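Local coordinates for metallophosphoesterase TT1561-like domain-containing protein (Aquifex aeolicus, PDB 2YVT), which is of unknown function but probably hydrolyses phosphoester bonds like other calcineurin-type metallophosphoesterases, at residues Ile137-Leu142 and Tyr163-Val168; Pro5-Ala10 and Tyr244-Leu249; Gly40-Asn45 and Glu76-Phe81. All coordinates share one frame; numbering follows the deposited sequence.

Contact 1: residues Ile137-Leu142 and Tyr163-Val168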
loop_
_atom_site.group_PDB
_atom_site.type_symbol
_atom_site.label_atom_id
_atom_site.label_comp_id
_atom_site.label_asym_id
_atom_site.label_seq_id
_atom_site.Cartn_x
_atom_site.Cartn_y
_atom_site.Cartn_z
ATOM N N ILE A 137 10.324 4.034 1.055
ATOM C CA ILE A 137 10.400 2.947 0.080
ATOM C C ILE A 137 9.029 2.299 -0.015
ATOM O O ILE A 137 8.396 2.040 1.009
ATOM C CB ILE A 137 11.434 1.894 0.514
ATOM C CG1 ILE A 137 12.824 2.531 0.603
ATOM C CG2 ILE A 137 11.460 0.706 -0.450
ATOM C CD1 ILE A 137 13.809 1.654 1.303
ATOM N N GLY A 138 8.571 2.042 -1.236
ATOM C CA GLY A 138 7.302 1.347 -1.440
ATOM C C GLY A 138 7.458 0.103 -2.287
ATOM O O GLY A 138 8.201 0.096 -3.266
ATOM N N PHE A 139 6.759 -0.961 -1.910
ATOM C CA PHE A 139 6.723 -2.165 -2.735
ATOM C C PHE A 139 5.347 -2.793 -2.536
ATOM O O PHE A 139 5.050 -3.374 -1.484
ATOM C CB PHE A 139 7.860 -3.132 -2.351
ATOM C CG PHE A 139 8.240 -4.107 -3.451
ATOM C CD1 PHE A 139 9.579 -4.243 -3.834
ATOM C CD2 PHE A 139 7.279 -4.876 -4.104
ATOM C CE1 PHE A 139 9.957 -5.133 -4.847
ATOM C CE2 PHE A 139 7.637 -5.772 -5.123
ATOM C CZ PHE A 139 8.985 -5.905 -5.490
ATOM N N GLY A 140 4.494 -2.618 -3.541
ATOM C CA GLY A 140 3.111 -3.072 -3.472
ATOM C C GLY A 140 2.876 -4.501 -3.923
ATOM O O GLY A 140 3.817 -5.271 -4.162
ATOM N N GLY A 141 1.605 -4.860 -4.021
ATOM C CA GLY A 141 1.224 -6.202 -4.431
ATOM C C GLY A 141 1.315 -7.220 -3.315
ATOM O O GLY A 141 1.854 -6.944 -2.241
ATOM N N LEU A 142 0.784 -8.408 -3.581
ATOM C CA LEU A 142 0.861 -9.519 -2.634
ATOM C C LEU A 142 2.231 -10.161 -2.754
ATOM O O LEU A 142 2.597 -10.658 -3.817
ATOM C CB LEU A 142 -0.234 -10.543 -2.926
ATOM C CG LEU A 142 -0.398 -11.621 -1.852
ATOM C CD1 LEU A 142 -0.960 -11.037 -0.551
ATOM C CD2 LEU A 142 -1.289 -12.729 -2.381
ATOM N N TYR A 163 15.738 -9.274 -4.871
ATOM C CA TYR A 163 16.560 -8.807 -5.977
ATOM C C TYR A 163 16.387 -7.306 -6.227
ATOM O O TYR A 163 17.363 -6.567 -6.386
ATOM C CB TYR A 163 16.208 -9.587 -7.247
ATOM C CG TYR A 163 17.086 -9.244 -8.425
ATOM C CD1 TYR A 163 18.418 -9.674 -8.465
ATOM C CD2 TYR A 163 16.598 -8.478 -9.484
ATOM C CE1 TYR A 163 19.246 -9.357 -9.539
ATOM C CE2 TYR A 163 17.424 -8.160 -10.577
ATOM C CZ TYR A 163 18.738 -8.608 -10.590
ATOM O OH TYR A 163 19.554 -8.284 -11.651
ATOM N N ILE A 164 15.136 -6.856 -6.267
ATOM C CA ILE A 164 14.855 -5.450 -6.525
ATOM C C ILE A 164 15.328 -4.567 -5.372
ATOM O O ILE A 164 15.916 -3.508 -5.599
ATOM C CB ILE A 164 13.340 -5.223 -6.768
ATOM C CG1 ILE A 164 12.900 -5.873 -8.090
ATOM C CG2 ILE A 164 12.989 -3.720 -6.697
ATOM C CD1 ILE A 164 13.553 -5.291 -9.362
ATOM N N LEU A 165 15.102 -5.019 -4.141
ATOM C CA LEU A 165 15.360 -4.181 -2.969
ATOM C C LEU A 165 16.839 -4.010 -2.629
ATOM O O LEU A 165 17.187 -3.301 -1.677
ATOM C CB LEU A 165 14.555 -4.671 -1.761
ATOM C CG LEU A 165 13.062 -4.342 -1.810
ATOM C CD1 LEU A 165 12.317 -5.039 -0.665
ATOM C CD2 LEU A 165 12.830 -2.829 -1.756
ATOM N N LYS A 166 17.708 -4.617 -3.434
ATOM C CA LYS A 166 19.142 -4.361 -3.323
ATOM C C LYS A 166 19.475 -2.874 -3.493
ATOM O O LYS A 166 20.552 -2.428 -3.080
ATOM C CB LYS A 166 19.920 -5.208 -4.330
ATOM C CG LYS A 166 19.923 -6.695 -4.007
ATOM C CD LYS A 166 21.127 -7.429 -4.610
ATOM C CE LYS A 166 21.334 -7.098 -6.083
ATOM N NZ LYS A 166 20.129 -7.397 -6.899
ATOM N N PHE A 167 18.551 -2.103 -4.075
ATOM C CA PHE A 167 18.787 -0.668 -4.288
ATOM C C PHE A 167 18.872 0.135 -2.989
ATOM O O PHE A 167 19.496 1.192 -2.944
ATOM C CB PHE A 167 17.790 -0.035 -5.283
ATOM C CG PHE A 167 16.400 0.210 -4.733
ATOM C CD1 PHE A 167 16.163 1.232 -3.816
ATOM C CD2 PHE A 167 15.316 -0.537 -5.189
ATOM C CE1 PHE A 167 14.879 1.469 -3.328
ATOM C CE2 PHE A 167 14.029 -0.303 -4.711
ATOM C CZ PHE A 167 13.811 0.696 -3.776
ATOM N N VAL A 168 18.249 -0.377 -1.933
ATOM C CA VAL A 168 18.180 0.358 -0.669
ATOM C C VAL A 168 19.580 0.696 -0.138
ATOM O O VAL A 168 19.812 1.808 0.344
ATOM C CB VAL A 168 17.333 -0.407 0.383
ATOM C CG1 VAL A 168 17.269 0.365 1.700
ATOM C CG2 VAL A 168 15.931 -0.651 -0.152
#
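Phe139 reaches from its strand toward the turn that ends helix 158-164 and meets Ile164 and Leu165 with its CD1 and CE1 atoms. Ring atom CE1 of Phe139 lies 3.8 Å from Ile164 CG2, and the two side chains are roughly perpendicular; the neighbouring CD1 is 4.0 Å from Leu165 CG. With CG of Phe139 anti to the backbone N (chi1 -157°), the ring is set out from the strand and continues toward the helix end. The ring also meets Tyr156 edge-to-face and touches His124, whose ND1 accepts a hydrogen bond from Gly140 N.

Two residues earlier on the same side of the strand, Ile137 divides its branches between three partners. Its CG2 touches Leu165 CD2 at 4.0 Å and the CZ corner of the Phe167 ring at 4.1 Å, the Ile137 and Phe167 side chains running antiparallel past one another. CD1, at the end of the other branch, lies close to both methyls of Val168, and the 3.5 Å from Ile137 CD1 to Val168 CG2 is a close fit for two methyls. Leu165 CD2 thus sits near both strand residues, 4.1 Å from Phe139 CD1.

The packing is wholly apolar. Val168 and Leu165 also touch helix 202-211, through Leu211 and Ile207, while Ile137 and Phe139 hydrogen-bond through their backbones to strand 175-180. The helix end and its 3-10 turn belong to the helical layer outside one sheet of an alpha/beta sandwich, consistent with the metallophosphoesterase fold.

Contact 2: residues Pro5-Ala10 and Tyr244-Leu249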
loop_
_atom_site.group_PDB
_atom_site.type_symbol
_atom_site.label_atom_id
_atom_site.label_comp_id
_atom_site.label_asym_id
_atom_site.label_seq_id
_atom_site.Cartn_x
_atom_site.Cartn_y
_atom_site.Cartn_z
ATOM N N PRO A 5 7.139 18.217 14.658
ATOM C CA PRO A 5 6.533 16.909 14.399
ATOM C C PRO A 5 6.521 16.573 12.909
ATOM O O PRO A 5 6.559 17.470 12.050
ATOM C CB PRO A 5 5.111 17.043 14.958
ATOM C CG PRO A 5 4.830 18.501 14.967
ATOM C CD PRO A 5 6.145 19.227 15.066
ATOM N N ARG A 6 6.517 15.277 12.625
ATOM C CA ARG A 6 6.448 14.767 11.262
ATOM C C ARG A 6 5.309 13.762 11.274
ATOM O O ARG A 6 5.487 12.599 11.645
ATOM C CB ARG A 6 7.770 14.107 10.872
ATOM C CG ARG A 6 8.973 15.064 10.811
ATOM C CD ARG A 6 8.851 16.056 9.657
ATOM N NE ARG A 6 10.017 16.933 9.534
ATOM C CZ ARG A 6 10.105 18.158 10.050
ATOM N NH1 ARG A 6 9.098 18.677 10.748
ATOM N NH2 ARG A 6 11.211 18.869 9.870
ATOM N N LYS A 7 4.131 14.238 10.894
ATOM C CA LYS A 7 2.894 13.506 11.124
ATOM C C LYS A 7 2.445 12.780 9.863
ATOM O O LYS A 7 2.456 13.347 8.773
ATOM C CB LYS A 7 1.798 14.447 11.625
ATOM C CG LYS A 7 2.076 15.056 13.006
ATOM C CD LYS A 7 0.938 15.977 13.451
ATOM C CE LYS A 7 1.303 16.800 14.695
ATOM N NZ LYS A 7 1.351 15.999 15.958
ATOM N N VAL A 8 2.043 11.523 10.032
ATOM C CA VAL A 8 1.629 10.681 8.909
ATOM C C VAL A 8 0.225 10.155 9.166
ATOM O O VAL A 8 -0.041 9.593 10.230
ATOM C CB VAL A 8 2.585 9.457 8.728
ATOM C CG1 VAL A 8 2.169 8.614 7.524
ATOM C CG2 VAL A 8 4.040 9.907 8.594
ATOM N N LEU A 9 -0.677 10.366 8.210
ATOM C CA LEU A 9 -2.000 9.731 8.245
ATOM C C LEU A 9 -1.961 8.603 7.226
ATOM O O LEU A 9 -1.680 8.849 6.056
ATOM C CB LEU A 9 -3.108 10.733 7.886
ATOM C CG LEU A 9 -4.591 10.352 8.103
ATOM C CD1 LEU A 9 -5.460 11.582 7.833
ATOM C CD2 LEU A 9 -5.087 9.189 7.259
ATOM N N ALA A 10 -2.246 7.378 7.663
ATOM C CA ALA A 10 -2.219 6.220 6.756
ATOM C C ALA A 10 -3.548 5.488 6.725
ATOM O O ALA A 10 -4.182 5.294 7.763
ATOM C CB ALA A 10 -1.095 5.255 7.150
ATOM N N TYR A 244 -8.154 4.379 10.363
ATOM C CA TYR A 244 -6.914 4.940 9.848
ATOM C C TYR A 244 -5.868 4.926 10.959
ATOM O O TYR A 244 -6.193 4.689 12.128
ATOM C CB TYR A 244 -7.140 6.362 9.320
ATOM C CG TYR A 244 -7.566 7.358 10.375
ATOM C CD1 TYR A 244 -6.621 8.139 11.045
ATOM C CD2 TYR A 244 -8.920 7.534 10.693
ATOM C CE1 TYR A 244 -7.008 9.058 12.017
ATOM C CE2 TYR A 244 -9.313 8.446 11.665
ATOM C CZ TYR A 244 -8.352 9.208 12.317
ATOM O OH TYR A 244 -8.728 10.118 13.288
ATOM N N ALA A 245 -4.610 5.156 10.595
ATOM C CA ALA A 245 -3.555 5.309 11.598
ATOM C C ALA A 245 -2.984 6.712 11.525
ATOM O O ALA A 245 -2.948 7.317 10.454
ATOM C CB ALA A 245 -2.453 4.294 11.382
ATOM N N PHE A 246 -2.539 7.223 12.671
ATOM C CA PHE A 246 -1.899 8.523 12.718
ATOM C C PHE A 246 -0.576 8.383 13.461
ATOM O O PHE A 246 -0.546 7.947 14.616
ATOM C CB PHE A 246 -2.818 9.561 13.381
ATOM C CG PHE A 246 -2.497 10.974 12.996
ATOM C CD1 PHE A 246 -3.027 11.536 11.837
ATOM C CD2 PHE A 246 -1.652 11.741 13.784
ATOM C CE1 PHE A 246 -2.719 12.849 11.473
ATOM C CE2 PHE A 246 -1.339 13.062 13.429
ATOM C CZ PHE A 246 -1.872 13.609 12.274
ATOM N N LEU A 247 0.514 8.729 12.781
ATOM C CA LEU A 247 1.862 8.513 13.288
ATOM C C LEU A 247 2.560 9.856 13.458
ATOM O O LEU A 247 2.444 10.730 12.608
ATOM C CB LEU A 247 2.678 7.635 12.324
ATOM C CG LEU A 247 2.240 6.234 11.864
ATOM C CD1 LEU A 247 1.088 6.251 10.863
ATOM C CD2 LEU A 247 3.428 5.518 11.247
ATOM N N ASP A 248 3.267 10.018 14.570
ATOM C CA ASP A 248 4.198 11.118 14.719
ATOM C C ASP A 248 5.601 10.516 14.744
ATOM O O ASP A 248 5.992 9.875 15.718
ATOM C CB ASP A 248 3.911 11.907 16.003
ATOM C CG ASP A 248 4.771 13.151 16.125
ATOM O OD1 ASP A 248 5.897 13.148 15.589
ATOM O OD2 ASP A 248 4.316 14.145 16.748
ATOM N N LEU A 249 6.344 10.706 13.658
ATOM C CA LEU A 249 7.665 10.097 13.514
ATOM C C LEU A 249 8.718 10.765 14.382
ATOM O O LEU A 249 9.771 10.178 14.642
ATOM C CB LEU A 249 8.114 10.112 12.052
ATOM C CG LEU A 249 7.184 9.429 11.040
ATOM C CD1 LEU A 249 7.839 9.422 9.667
ATOM C CD2 LEU A 249 6.821 8.020 11.479
#
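Phe246 carries CG anti to its backbone N (chi1 -157°), and from there the ring lies beside Lys7 and Leu9. Asp248 has a similar first torsion (chi1 -174°), and its carboxylate approaches Pro5 and Lys7. Strands 7-12 and 243-248 are antiparallel neighbours inside the mixed sheet of the metallophosphoesterase fold, and the two segments are zipped together by five backbone hydrogen bonds. The shortest are the reciprocal pair of Val8 and Leu247, with Val8 N to Leu247 O and Leu247 N to Val8 O both 2.7 Å. Ala10 and Ala245 form a second hydrogen-bonded pair, and Leu249 N adds a bond to Arg6 O.

On the face bearing Lys7, Leu9, Phe246 and Asp248, the aliphatic part of Lys7 meets the edge of the Phe246 ring, Lys7 CD lying 3.7 Å from Phe246 CE2. Leu9 CB approaches Phe246 CD1 at 4.0 Å, and Val8 O sits over one face of the ring, toward the rim. Leu9 and Phe246 also touch helix 21-31, which packs on this face.

On the other face Val8 CB meets Leu247 CB at 4.0 Å. Just past the strand end, Leu249 CD1 lies 4.0 Å from Val8 CG2.

Asp248 turns OD1 to the backbone N of Thr250, which donates to it just beyond the strand. Asp248 OD2 lies 3.6 Å from Lys7 NZ in a long salt bridge.

Contact 3: residues Gly40-Asn45 and Glu76-Phe81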
loop_
_atom_site.group_PDB
_atom_site.type_symbol
_atom_site.label_atom_id
_atom_site.label_comp_id
_atom_site.label_asym_id
_atom_site.label_seq_id
_atom_site.Cartn_x
_atom_site.Cartn_y
_atom_site.Cartn_z
ATOM N N GLY A 40 -2.851 0.170 -0.978
ATOM C CA GLY A 40 -3.921 -0.542 -1.656
ATOM C C GLY A 40 -4.594 -1.563 -0.739
ATOM O O GLY A 40 -4.174 -1.756 0.402
ATOM N N ASN A 41 -5.634 -2.235 -1.221
ATOM C CA ASN A 41 -6.150 -2.096 -2.569
ATOM C C ASN A 41 -6.887 -0.802 -2.833
ATOM O O ASN A 41 -7.728 -0.378 -2.032
ATOM C CB ASN A 41 -7.095 -3.258 -2.838
ATOM C CG ASN A 41 -6.399 -4.582 -2.676
ATOM O OD1 ASN A 41 -6.682 -5.379 -1.744
ATOM N ND2 ASN A 41 -5.436 -4.808 -3.535
ATOM N N ILE A 42 -6.564 -0.187 -3.967
ATOM C CA ILE A 42 -7.315 0.968 -4.459
ATOM C C ILE A 42 -8.598 0.485 -5.132
ATOM O O ILE A 42 -9.688 0.984 -4.843
ATOM C CB ILE A 42 -6.481 1.823 -5.433
ATOM C CG1 ILE A 42 -5.268 2.404 -4.702
ATOM C CG2 ILE A 42 -7.344 2.939 -6.038
ATOM C CD1 ILE A 42 -4.103 2.745 -5.585
ATOM N N LEU A 43 -8.447 -0.498 -6.014
ATOM C CA LEU A 43 -9.566 -1.090 -6.756
ATOM C C LEU A 43 -10.136 -2.335 -6.096
ATOM O O LEU A 43 -9.474 -2.989 -5.288
ATOM C CB LEU A 43 -9.098 -1.493 -8.153
ATOM C CG LEU A 43 -8.536 -0.387 -9.041
ATOM C CD1 LEU A 43 -8.095 -0.975 -10.372
ATOM C CD2 LEU A 43 -9.564 0.732 -9.241
ATOM N N LYS A 44 -11.375 -2.654 -6.458
ATOM C CA LYS A 44 -11.938 -3.964 -6.169
ATOM C C LYS A 44 -11.416 -4.958 -7.215
ATOM O O LYS A 44 -10.706 -5.903 -6.870
ATOM C CB LYS A 44 -13.460 -3.911 -6.172
ATOM C CG LYS A 44 -14.064 -2.999 -5.121
ATOM C CD LYS A 44 -15.489 -3.460 -4.828
ATOM C CE LYS A 44 -16.483 -2.347 -4.973
ATOM N NZ LYS A 44 -17.865 -2.906 -4.863
ATOM N N ASN A 45 -11.767 -4.727 -8.486
ATOM C CA ASN A 45 -11.189 -5.444 -9.629
ATOM C C ASN A 45 -11.361 -6.959 -9.514
ATOM O O ASN A 45 -10.437 -7.732 -9.790
ATOM C CB ASN A 45 -9.700 -5.071 -9.773
ATOM C CG ASN A 45 -9.226 -5.018 -11.223
ATOM O OD1 ASN A 45 -10.006 -5.168 -12.171
ATOM N ND2 ASN A 45 -7.927 -4.771 -11.396
ATOM N N GLU A 76 -11.022 4.493 -15.579
ATOM C CA GLU A 76 -11.925 5.523 -15.071
ATOM C C GLU A 76 -11.842 5.601 -13.544
ATOM O O GLU A 76 -11.812 6.690 -12.956
ATOM C CB GLU A 76 -13.356 5.202 -15.515
ATOM C CG GLU A 76 -14.392 6.281 -15.232
ATOM C CD GLU A 76 -15.743 5.993 -15.896
ATOM O OE1 GLU A 76 -16.008 4.826 -16.254
ATOM O OE2 GLU A 76 -16.539 6.942 -16.065
ATOM N N THR A 77 -11.797 4.435 -12.905
ATOM C CA THR A 77 -11.803 4.377 -11.448
ATOM C C THR A 77 -10.464 4.854 -10.882
ATOM O O THR A 77 -10.431 5.606 -9.911
ATOM C CB THR A 77 -12.152 2.966 -10.953
ATOM O OG1 THR A 77 -13.378 2.554 -11.564
ATOM C CG2 THR A 77 -12.315 2.936 -9.430
ATOM N N LEU A 78 -9.363 4.457 -11.512
ATOM C CA LEU A 78 -8.049 4.950 -11.079
ATOM C C LEU A 78 -7.908 6.456 -11.272
ATOM O O LEU A 78 -7.381 7.159 -10.399
ATOM C CB LEU A 78 -6.923 4.220 -11.808
ATOM C CG LEU A 78 -6.675 2.774 -11.381
ATOM C CD1 LEU A 78 -5.648 2.131 -12.315
ATOM C CD2 LEU A 78 -6.236 2.681 -9.925
ATOM N N ASP A 79 -8.393 6.962 -12.405
ATOM C CA ASP A 79 -8.345 8.395 -12.653
ATOM C C ASP A 79 -9.136 9.142 -11.584
ATOM O O ASP A 79 -8.687 10.172 -11.076
ATOM C CB ASP A 79 -8.886 8.717 -14.046
ATOM C CG ASP A 79 -7.955 8.284 -15.155
ATOM O OD1 ASP A 79 -6.794 7.905 -14.882
ATOM O OD2 ASP A 79 -8.400 8.320 -16.326
ATOM N N LYS A 80 -10.298 8.601 -11.220
ATOM C CA LYS A 80 -11.126 9.208 -10.177
ATOM C C LYS A 80 -10.424 9.175 -8.825
ATOM O O LYS A 80 -10.475 10.149 -8.066
ATOM C CB LYS A 80 -12.481 8.504 -10.093
ATOM C CG LYS A 80 -13.465 9.152 -9.145
ATOM C CD LYS A 80 -14.770 8.395 -9.214
ATOM C CE LYS A 80 -15.780 8.869 -8.192
ATOM N NZ LYS A 80 -17.005 8.016 -8.304
ATOM N N PHE A 81 -9.747 8.065 -8.537
ATOM C CA PHE A 81 -8.971 7.961 -7.308
ATOM C C PHE A 81 -7.878 9.035 -7.251
ATOM O O PHE A 81 -7.747 9.732 -6.250
ATOM C CB PHE A 81 -8.343 6.569 -7.179
ATOM C CG PHE A 81 -7.283 6.478 -6.110
ATOM C CD1 PHE A 81 -7.630 6.322 -4.776
ATOM C CD2 PHE A 81 -5.931 6.545 -6.445
ATOM C CE1 PHE A 81 -6.651 6.238 -3.783
ATOM C CE2 PHE A 81 -4.945 6.460 -5.462
ATOM C CZ PHE A 81 -5.307 6.313 -4.129
#
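Ile42 lays its CG2 methyl over one face of the Phe81 ring in a CH-pi contact, 3.7 Å from the ring centroid and 20° off the normal. The methyl is displaced toward the rim and comes within 3.5 Å of Phe81 CG, while CG1 and CD1 of Ile42 extend toward CE2 and CZ. The two side chains cross at about a right angle. Phe81 CG, anti to its backbone N (chi1 167°), is carried out from the helix to lie beneath that methyl. An alanine in place of Phe81 would probably leave the Ile42 methyl without the ring face it rests on and open a gap between loop and helix.

The remaining contacts are between aliphatic groups. Leu78 CD2 lies 4.1 Å from Ile42 CG2 and 3.9 Å from Leu43 CD2, so one methyl touches both loop residues. Leu43 CD2 also reaches Thr77 CG2 at 3.5 Å.

The 40-45 loop follows strand 35-39; in the sandwich-like metallophosphoesterase fold strand-end loops carry the active site, and this one probably does so as in relatives. Helix 65-86 packs against the 40-45 loop, alongside Phe106 of helix 103-112, which touches both Ile42 and Leu78.

Polar groups bond outside the pair. The backbone N atoms of Ile42 and Leu43 donate to OD2 and OD1 of Asp100, so both oxygens of one carboxylate hold two successive loop amides, and Thr77 OG1 bonds to Tyr73 O within its own helix.

In the fold
From the N terminus, strand 7-12 enters the first sheet and waits for almost the whole chain before contact 2 closes, when strand 243-248 pairs with it near the C terminus. The other two contacts are nested inside that long loop. Contact 3 closes first, joining the loop after strand 35-39 to helix 65-86; contact 1 then opens and closes further on, joining strand 134-144 of the second sheet to the turn after helix 158-164. Contacts 3 and 1 therefore run in series and do not cross. Their centres are about 22 Å apart, and no two of the three contacts touch. Contact 2 ties the chain ends together within the first sheet.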